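Local coordinates for EDD domain protein, DegV family (Ruminococcus gnavus, PDB 3JR7), which is of unknown function but probably binds a lipid, perhaps a fatty acid, at residues E43-G48 with S81-E86; L203-I208 with K220-G225; C254-R259 with G292-V297. One frame throughout, in Å; residues are numbered along the deposited sequence.

Contact 1: residues E43-G48 with S81-E86; sequences EHVALG and SCPSPE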
loop_
_atom_site.group_PDB
_atom_site.type_symbol
_atom_site.label_atom_id
_atom_site.label_comp_id
_atom_site.label_asym_id
_atom_site.label_seq_id
_atom_site.Cartn_x
_atom_site.Cartn_y
_atom_site.Cartn_z
ATOM N N GLU A 43 -0.490 5.540 12.999
ATOM C CA GLU A 43 -0.241 4.335 13.765
ATOM C C GLU A 43 -0.440 3.129 12.884
ATOM O O GLU A 43 -1.404 3.085 12.107
ATOM C CB GLU A 43 -1.215 4.253 14.948
ATOM C CG GLU A 43 -1.145 2.973 15.693
ATOM C CD GLU A 43 -2.062 2.896 16.927
ATOM O OE1 GLU A 43 -2.336 3.922 17.540
ATOM O OE2 GLU A 43 -2.458 1.767 17.297
ATOM N N HIS A 44 0.443 2.147 12.996
ATOM C CA HIS A 44 0.304 0.914 12.225
ATOM C C HIS A 44 -0.459 -0.107 13.065
ATOM O O HIS A 44 -0.308 -0.151 14.274
ATOM C CB HIS A 44 1.659 0.253 11.869
ATOM C CG HIS A 44 2.367 0.848 10.687
ATOM N ND1 HIS A 44 1.756 1.010 9.452
ATOM C CD2 HIS A 44 3.661 1.211 10.517
ATOM C CE1 HIS A 44 2.631 1.492 8.589
ATOM N NE2 HIS A 44 3.792 1.645 9.214
ATOM N N VAL A 45 -1.219 -0.951 12.381
ATOM C CA VAL A 45 -1.744 -2.211 12.881
ATOM C C VAL A 45 -1.108 -3.306 12.054
ATOM O O VAL A 45 -1.241 -3.329 10.807
ATOM C CB VAL A 45 -3.297 -2.246 12.829
ATOM C CG1 VAL A 45 -3.842 -3.610 13.151
ATOM C CG2 VAL A 45 -3.840 -1.233 13.832
ATOM N N ALA A 46 -0.382 -4.199 12.728
ATOM C CA ALA A 46 0.508 -5.154 12.063
ATOM C C ALA A 46 -0.211 -6.359 11.527
ATOM O O ALA A 46 -1.120 -6.917 12.187
ATOM C CB ALA A 46 1.629 -5.601 13.041
ATOM N N LEU A 47 0.170 -6.749 10.312
ATOM C CA LEU A 47 -0.184 -8.052 9.786
ATOM C C LEU A 47 0.815 -9.102 10.247
ATOM O O LEU A 47 1.868 -8.768 10.793
ATOM C CB LEU A 47 -0.208 -8.028 8.248
ATOM C CG LEU A 47 -1.462 -7.461 7.609
ATOM C CD1 LEU A 47 -1.413 -5.915 7.494
ATOM C CD2 LEU A 47 -1.725 -8.146 6.260
ATOM N N GLY A 48 0.478 -10.366 10.022
ATOM C CA GLY A 48 1.396 -11.499 10.303
ATOM C C GLY A 48 2.065 -12.030 9.053
ATOM O O GLY A 48 1.496 -11.966 7.975
ATOM N N SER A 81 -1.160 -12.999 7.136
ATOM C CA SER A 81 -2.489 -12.927 7.750
ATOM C C SER A 81 -2.840 -11.487 8.052
ATOM O O SER A 81 -1.986 -10.730 8.480
ATOM C CB SER A 81 -2.564 -13.763 9.057
ATOM O OG SER A 81 -1.481 -13.474 9.916
ATOM N N CYS A 82 -4.110 -11.132 7.883
ATOM C CA CYS A 82 -4.544 -9.757 8.164
ATOM C C CYS A 82 -4.636 -9.534 9.692
ATOM O O CYS A 82 -4.598 -10.479 10.465
ATOM C CB CYS A 82 -5.871 -9.496 7.460
ATOM S SG CYS A 82 -7.248 -10.506 8.148
ATOM N N PRO A 83 -4.708 -8.281 10.150
ATOM C CA PRO A 83 -4.871 -8.075 11.594
ATOM C C PRO A 83 -6.245 -8.526 12.025
ATOM O O PRO A 83 -7.135 -8.597 11.175
ATOM C CB PRO A 83 -4.794 -6.550 11.733
ATOM C CG PRO A 83 -4.185 -6.077 10.472
ATOM C CD PRO A 83 -4.682 -7.002 9.428
ATOM N N SER A 84 -6.412 -8.832 13.309
ATOM C CA SER A 84 -7.678 -9.286 13.825
ATOM C C SER A 84 -8.598 -8.105 14.112
ATOM O O SER A 84 -8.146 -6.998 14.362
ATOM C CB SER A 84 -7.466 -10.046 15.128
ATOM O OG SER A 84 -7.103 -9.135 16.127
ATOM N N PRO A 85 -9.904 -8.365 14.166
ATOM C CA PRO A 85 -10.826 -7.274 14.487
ATOM C C PRO A 85 -10.529 -6.686 15.856
ATOM O O PRO A 85 -10.727 -5.491 16.063
ATOM C CB PRO A 85 -12.191 -7.948 14.464
ATOM C CG PRO A 85 -11.985 -9.097 13.458
ATOM C CD PRO A 85 -10.601 -9.566 13.688
ATOM N N GLU A 86 -10.024 -7.512 16.770
ATOM C CA GLU A 86 -9.803 -7.070 18.129
ATOM C C GLU A 86 -8.651 -6.100 18.188
ATOM O O GLU A 86 -8.710 -5.138 18.936
ATOM C CB GLU A 86 -9.542 -8.264 19.051
ATOM C CG GLU A 86 -10.817 -9.123 19.239
ATOM C CD GLU A 86 -11.178 -10.009 18.008
ATOM O OE1 GLU A 86 -10.268 -10.354 17.200
ATOM O OE2 GLU A 86 -12.382 -10.399 17.903
#
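V45 and L47 meet the ring of P83 at different atoms. CG1 of V45 presses on CB of P83 at 3.4 Å, tighter than usual for two carbons; it stands anti to the backbone N (chi1 172°), and the branch reaches the proline while CG2 lies beside the N. Further along, CG of L47 lies 3.7 Å from CD of P83, and CD2 of L47 approaches CA of C82. Between these two apolar touches the carbonyl O of A46 approaches CG of P83. A rigid proline suits this place, since it offers its ring carbons to V45 and L47 and has no N-H needing an acceptor.

Two backbone bonds hold the two segments. G48 N donates to S81 O at 2.9 Å, and S81 N returns a bond to G48 O at 3.0 Å, giving one antiparallel hydrogen-bonded pair. Glycine fits here because a CB at G48 would run into OG of S81, which is itself bonded to Q50. L47, S81 and C82 belong to the pocket holding a PG6 molecule, probably from the crystallisation liquor.

The contact thus ties strand 42-51 to the turn between strand 79-81 and helix 85-92, where S84 caps R87 N; Y88 packs on V45 and P83, and helix 111-126 reaches P83 through S111.

Contact 2: residues L203-I208 with K220-G225; sequences LNIKPI and KEKARG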
loop_
_atom_site.group_PDB
_atom_site.type_symbol
_atom_site.label_atom_id
_atom_site.label_comp_id
_atom_site.label_asym_id
_atom_site.label_seq_id
_atom_site.Cartn_x
_atom_site.Cartn_y
_atom_site.Cartn_z
ATOM N N LEU A 203 12.034 -15.749 -21.493
ATOM C CA LEU A 203 12.356 -15.858 -20.063
ATOM C C LEU A 203 12.621 -14.513 -19.342
ATOM O O LEU A 203 12.545 -14.465 -18.104
ATOM C CB LEU A 203 13.529 -16.832 -19.823
ATOM C CG LEU A 203 13.159 -18.332 -19.753
ATOM C CD1 LEU A 203 14.418 -19.209 -19.661
ATOM C CD2 LEU A 203 12.190 -18.634 -18.573
ATOM N N ASN A 204 12.913 -13.450 -20.101
ATOM C CA ASN A 204 13.106 -12.127 -19.519
ATOM C C ASN A 204 11.866 -11.220 -19.644
ATOM O O ASN A 204 11.971 -10.026 -19.351
ATOM C CB ASN A 204 14.352 -11.421 -20.085
ATOM C CG ASN A 204 14.293 -11.213 -21.598
ATOM O OD1 ASN A 204 13.579 -11.937 -22.324
ATOM N ND2 ASN A 204 15.092 -10.242 -22.099
ATOM N N ILE A 205 10.721 -11.767 -20.054
ATOM C CA ILE A 205 9.491 -10.962 -20.134
ATOM C C ILE A 205 9.104 -10.441 -18.756
ATOM O O ILE A 205 9.148 -11.178 -17.797
ATOM C CB ILE A 205 8.313 -11.747 -20.714
ATOM C CG1 ILE A 205 8.315 -11.577 -22.214
ATOM C CG2 ILE A 205 7.032 -11.053 -20.448
ATOM C CD1 ILE A 205 7.776 -10.196 -22.584
ATOM N N LYS A 206 8.823 -9.161 -18.646
ATOM C CA LYS A 206 8.388 -8.584 -17.368
ATOM C C LYS A 206 7.002 -7.961 -17.585
ATOM O O LYS A 206 6.903 -6.997 -18.314
ATOM C CB LYS A 206 9.352 -7.496 -16.904
ATOM C CG LYS A 206 10.778 -7.902 -16.714
ATOM C CD LYS A 206 10.924 -8.929 -15.631
ATOM C CE LYS A 206 12.324 -9.056 -15.192
ATOM N NZ LYS A 206 13.029 -10.130 -15.922
ATOM N N PRO A 207 5.933 -8.531 -16.973
ATOM C CA PRO A 207 4.642 -7.867 -16.973
ATOM C C PRO A 207 4.656 -6.516 -16.247
ATOM O O PRO A 207 5.269 -6.383 -15.185
ATOM C CB PRO A 207 3.729 -8.844 -16.220
ATOM C CG PRO A 207 4.422 -10.134 -16.237
ATOM C CD PRO A 207 5.882 -9.836 -16.289
ATOM N N ILE A 208 3.981 -5.534 -16.815
ATOM C CA ILE A 208 3.683 -4.324 -16.105
ATOM C C ILE A 208 2.277 -4.542 -15.534
ATOM O O ILE A 208 1.311 -4.752 -16.285
ATOM C CB ILE A 208 3.670 -3.079 -16.980
ATOM C CG1 ILE A 208 5.086 -2.730 -17.511
ATOM C CG2 ILE A 208 3.134 -1.895 -16.145
ATOM C CD1 ILE A 208 5.629 -3.715 -18.556
ATOM N N LYS A 220 -1.246 -4.659 -17.467
ATOM C CA LYS A 220 -1.370 -3.487 -18.310
ATOM C C LYS A 220 -0.517 -3.570 -19.555
ATOM O O LYS A 220 -0.842 -2.950 -20.547
ATOM C CB LYS A 220 -0.884 -2.263 -17.532
ATOM C CG LYS A 220 -1.550 -2.064 -16.164
ATOM C CD LYS A 220 -2.992 -1.734 -16.319
ATOM C CE LYS A 220 -3.214 -0.265 -16.619
ATOM N NZ LYS A 220 -4.683 0.017 -16.908
ATOM N N GLU A 221 0.620 -4.268 -19.474
ATOM C CA GLU A 221 1.613 -4.326 -20.572
ATOM C C GLU A 221 2.643 -5.384 -20.239
ATOM O O GLU A 221 2.563 -6.043 -19.206
ATOM C CB GLU A 221 2.323 -2.972 -20.753
ATOM C CG GLU A 221 1.825 -2.146 -21.894
ATOM C CD GLU A 221 2.236 -2.691 -23.275
ATOM O OE1 GLU A 221 1.932 -1.999 -24.253
ATOM O OE2 GLU A 221 2.889 -3.759 -23.393
ATOM N N LYS A 222 3.647 -5.490 -21.101
ATOM C CA LYS A 222 4.769 -6.348 -20.869
ATOM C C LYS A 222 5.903 -5.923 -21.775
ATOM O O LYS A 222 5.695 -5.240 -22.766
ATOM C CB LYS A 222 4.427 -7.811 -21.175
ATOM C CG LYS A 222 4.124 -8.041 -22.655
ATOM C CD LYS A 222 3.794 -9.491 -22.897
ATOM C CE LYS A 222 3.563 -9.726 -24.394
ATOM N NZ LYS A 222 2.985 -11.117 -24.532
ATOM N N ALA A 223 7.094 -6.344 -21.405
ATOM C CA ALA A 223 8.300 -6.012 -22.135
ATOM C C ALA A 223 9.371 -7.038 -21.820
ATOM O O ALA A 223 9.384 -7.623 -20.719
ATOM C CB ALA A 223 8.792 -4.623 -21.746
ATOM N N ARG A 224 10.332 -7.184 -22.732
ATOM C CA ARG A 224 11.503 -8.012 -22.476
ATOM C C ARG A 224 12.553 -7.267 -21.706
ATOM O O ARG A 224 13.105 -6.302 -22.169
ATOM C CB ARG A 224 12.092 -8.541 -23.779
ATOM C CG ARG A 224 11.155 -9.442 -24.490
ATOM C CD ARG A 224 11.885 -10.213 -25.567
ATOM N NE ARG A 224 10.958 -11.104 -26.234
ATOM C CZ ARG A 224 11.270 -11.859 -27.286
ATOM N NH1 ARG A 224 12.487 -11.850 -27.812
ATOM N NH2 ARG A 224 10.344 -12.622 -27.822
ATOM N N GLY A 225 12.839 -7.730 -20.514
ATOM C CA GLY A 225 13.806 -7.093 -19.656
ATOM C C GLY A 225 13.278 -5.898 -18.872
ATOM O O GLY A 225 12.353 -5.184 -19.285
#
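I208 packs against E221 and K222 with its side chain on the face it shares with K206, A223 and E221. Its CB lies 4.0 Å from CB of E221. A chi1 of -68° sets CG1 anti to the carbonyl carbon, and chi2 of 70° then turns CD1 to 3.6 Å from CA of K222, close to K222 N as well. The other branch, CG2, comes loosely near CB of K220. A branched apolar residue suits this place because the same face is covered by helix 226-240, where A229 touches both I208 and K206.

Strands 205-211 and 217-224 form an antiparallel beta hairpin at one edge of a mixed sheet, and here the pairing contains a classic beta bulge, with K220 and E221 both facing I208. The O of I208 accepts two N-H groups, from K220 N at 2.8 Å, nearly along the C=O axis, and from E221 N at 3.3 Å, in the carbonyl plane. Regular pairing follows: K206 N gives a short 2.6 Å bond to A223 O, and G225 N bonds to N204 O before the next helix begins.

On the other face, CD1 of I205 approaches CG of R224 and CD of K222, whose aliphatic parts lend carbon while their charged ends run on. The side chain of E221 bends at chi2, and OE2 takes K222 N at 3.0 Å on its anti lone pair, with K232 as a weak, long ion-pair partner.

Contact 3: residues C254-R259 with G292-V297; sequences CNCEER and GGIIVV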
loop_
_atom_site.group_PDB
_atom_site.type_symbol
_atom_site.label_atom_id
_atom_site.label_comp_id
_atom_site.label_asym_id
_atom_site.label_seq_id
_atom_site.Cartn_x
_atom_site.Cartn_y
_atom_site.Cartn_z
ATOM N N CYS A 254 11.750 -2.647 -3.376
ATOM C CA CYS A 254 12.253 -3.701 -2.516
ATOM C C CYS A 254 13.720 -3.981 -2.860
ATOM O O CYS A 254 13.994 -4.731 -3.791
ATOM C CB CYS A 254 11.442 -4.977 -2.718
ATOM S SG CYS A 254 11.939 -6.291 -1.575
ATOM N N ASN A 255 14.626 -3.372 -2.092
ATOM C CA ASN A 255 16.086 -3.602 -2.222
ATOM C C ASN A 255 16.610 -3.212 -3.626
ATOM O O ASN A 255 17.428 -3.925 -4.223
ATOM C CB ASN A 255 16.395 -5.064 -1.932
ATOM C CG ASN A 255 17.899 -5.348 -1.801
ATOM O OD1 ASN A 255 18.643 -4.547 -1.227
ATOM N ND2 ASN A 255 18.337 -6.484 -2.333
ATOM N N CYS A 256 16.115 -2.100 -4.164
ATOM C CA CYS A 256 16.564 -1.603 -5.487
ATOM C C CYS A 256 16.369 -0.089 -5.591
ATOM O O CYS A 256 15.582 0.445 -6.399
ATOM C CB CYS A 256 15.902 -2.393 -6.631
ATOM S SG CYS A 256 14.076 -2.365 -6.616
ATOM N N GLU A 257 17.085 0.618 -4.737
ATOM C CA GLU A 257 16.956 2.053 -4.674
ATOM C C GLU A 257 17.283 2.762 -5.981
ATOM O O GLU A 257 16.630 3.753 -6.333
ATOM C CB GLU A 257 17.819 2.647 -3.549
ATOM C CG GLU A 257 17.393 4.047 -3.234
ATOM C CD GLU A 257 18.304 4.782 -2.277
ATOM O OE1 GLU A 257 19.053 4.148 -1.506
ATOM O OE2 GLU A 257 18.255 6.030 -2.304
ATOM N N GLU A 258 18.303 2.294 -6.691
ATOM C CA GLU A 258 18.682 2.968 -7.939
ATOM C C GLU A 258 17.641 2.757 -9.026
ATOM O O GLU A 258 17.381 3.647 -9.822
ATOM C CB GLU A 258 20.065 2.527 -8.443
ATOM C CG GLU A 258 21.239 3.236 -7.705
ATOM C CD GLU A 258 21.173 4.790 -7.698
ATOM O OE1 GLU A 258 20.896 5.440 -8.752
ATOM O OE2 GLU A 258 21.397 5.369 -6.597
ATOM N N ARG A 259 17.052 1.579 -9.062
ATOM C CA ARG A 259 15.895 1.359 -9.927
ATOM C C ARG A 259 14.720 2.311 -9.567
ATOM O O ARG A 259 14.092 2.865 -10.448
ATOM C CB ARG A 259 15.477 -0.083 -9.833
ATOM C CG ARG A 259 14.313 -0.438 -10.727
ATOM C CD ARG A 259 14.040 -1.926 -10.618
ATOM N NE ARG A 259 15.147 -2.642 -11.217
ATOM C CZ ARG A 259 15.476 -3.912 -10.996
ATOM N NH1 ARG A 259 14.811 -4.673 -10.139
ATOM N NH2 ARG A 259 16.496 -4.425 -11.665
ATOM N N GLY A 292 13.799 -6.769 -5.668
ATOM C CA GLY A 292 13.827 -6.136 -6.977
ATOM C C GLY A 292 12.516 -5.523 -7.490
ATOM O O GLY A 292 12.490 -4.972 -8.589
ATOM N N GLY A 293 11.444 -5.591 -6.714
ATOM C CA GLY A 293 10.178 -5.021 -7.142
ATOM C C GLY A 293 10.045 -3.511 -6.985
ATOM O O GLY A 293 10.656 -2.884 -6.084
ATOM N N ILE A 294 9.206 -2.934 -7.843
ATOM C CA ILE A 294 8.948 -1.509 -7.896
ATOM C C ILE A 294 7.432 -1.324 -7.969
ATOM O O ILE A 294 6.753 -1.960 -8.775
ATOM C CB ILE A 294 9.573 -0.871 -9.123
ATOM C CG1 ILE A 294 11.088 -0.898 -9.024
ATOM C CG2 ILE A 294 9.119 0.586 -9.252
ATOM C CD1 ILE A 294 11.653 0.128 -7.959
ATOM N N ILE A 295 6.919 -0.457 -7.108
ATOM C CA ILE A 295 5.520 -0.092 -7.076
ATOM C C ILE A 295 5.424 1.418 -7.248
ATOM O O ILE A 295 6.134 2.173 -6.563
ATOM C CB ILE A 295 4.902 -0.500 -5.710
ATOM C CG1 ILE A 295 5.018 -2.022 -5.502
ATOM C CG2 ILE A 295 3.420 -0.005 -5.602
ATOM C CD1 ILE A 295 5.005 -2.407 -4.056
ATOM N N VAL A 296 4.535 1.869 -8.117
ATOM C CA VAL A 296 4.283 3.285 -8.298
ATOM C C VAL A 296 2.810 3.638 -8.143
ATOM O O VAL A 296 1.941 2.945 -8.689
ATOM C CB VAL A 296 4.710 3.745 -9.713
ATOM C CG1 VAL A 296 4.423 5.219 -9.904
ATOM C CG2 VAL A 296 6.243 3.377 -9.990
ATOM N N VAL A 297 2.545 4.717 -7.412
ATOM C CA VAL A 297 1.203 5.240 -7.235
ATOM C C VAL A 297 1.167 6.745 -7.410
ATOM O O VAL A 297 2.019 7.445 -6.885
ATOM C CB VAL A 297 0.647 4.903 -5.815
ATOM C CG1 VAL A 297 -0.755 5.466 -5.643
ATOM C CG2 VAL A 297 0.608 3.395 -5.608
#
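R259 and I294 cross obliquely, the aliphatic part of the arginine lying against the isoleucine. CG of R259 is anti to the backbone N (chi1 -178°) and lies near CG1 of I294; CD comes closer, at 3.5 Å from that CG1. There the arginine bends at chi3, and NH1 donates to G292 O at 2.8 Å, with E181 as a weak, long ion-pair partner. The acceptor lies close to the guanidinium plane, at its edge, and NH1 sits in the carbonyl plane on a lone pair, although the angle at the hydrogen is only 138°.

C256, from the same segment as R259, touches the same isoleucine at its tip: SG is 3.7 Å from CD1 of I294 and also lies near C of G292 and O of G293. A small, polarisable sulphur suits a site with both apolar and carbonyl neighbours. Alongside these side-chain contacts, C254 N donates to G293 O at 2.9 Å and G292 N to C254 O at 2.8 Å, fastening the turn entering the helix to the turn entering strand 294-297. G292 has a positive phi of 89°, where a CB would jam against the carbonyl before it and crowd NH1 of R259.

Strand 294-297 lies between strands 176-179 and 248-253, and I294, branched and apolar, also packs on A260 and V263 of helix 257-270. An alanine in place of R259 would probably leave G292 O without this donor and open a gap beside CG1 of I294. The arginine thus joins methylene packing on the buried I294 to a backbone acceptor at a helix-strand junction.

Overall arrangement
Contact 3 is the buried one, contact 1 is partly buried and contact 2 lies at the surface. Contacts 2 and 3 reach the same six-stranded sheet, contact 2 through its edge hairpin and contact 3 through the inner strand 294-297, with centres about 16 Å apart; helix 226-240 packs on side chains of both. Contact 1 belongs to the other sheet, across the centre of the chain. Chemistry follows place: repeated backbone pairing and long charged side chains at the edge, proline packing beside the pocket in contact 1, and an arginine-to-carbonyl bond in contact 3. Contact 1 contributes L47, S81 and C82 to the pocket, whereas segment 292-297 contributes I295, which takes no part in contact 3.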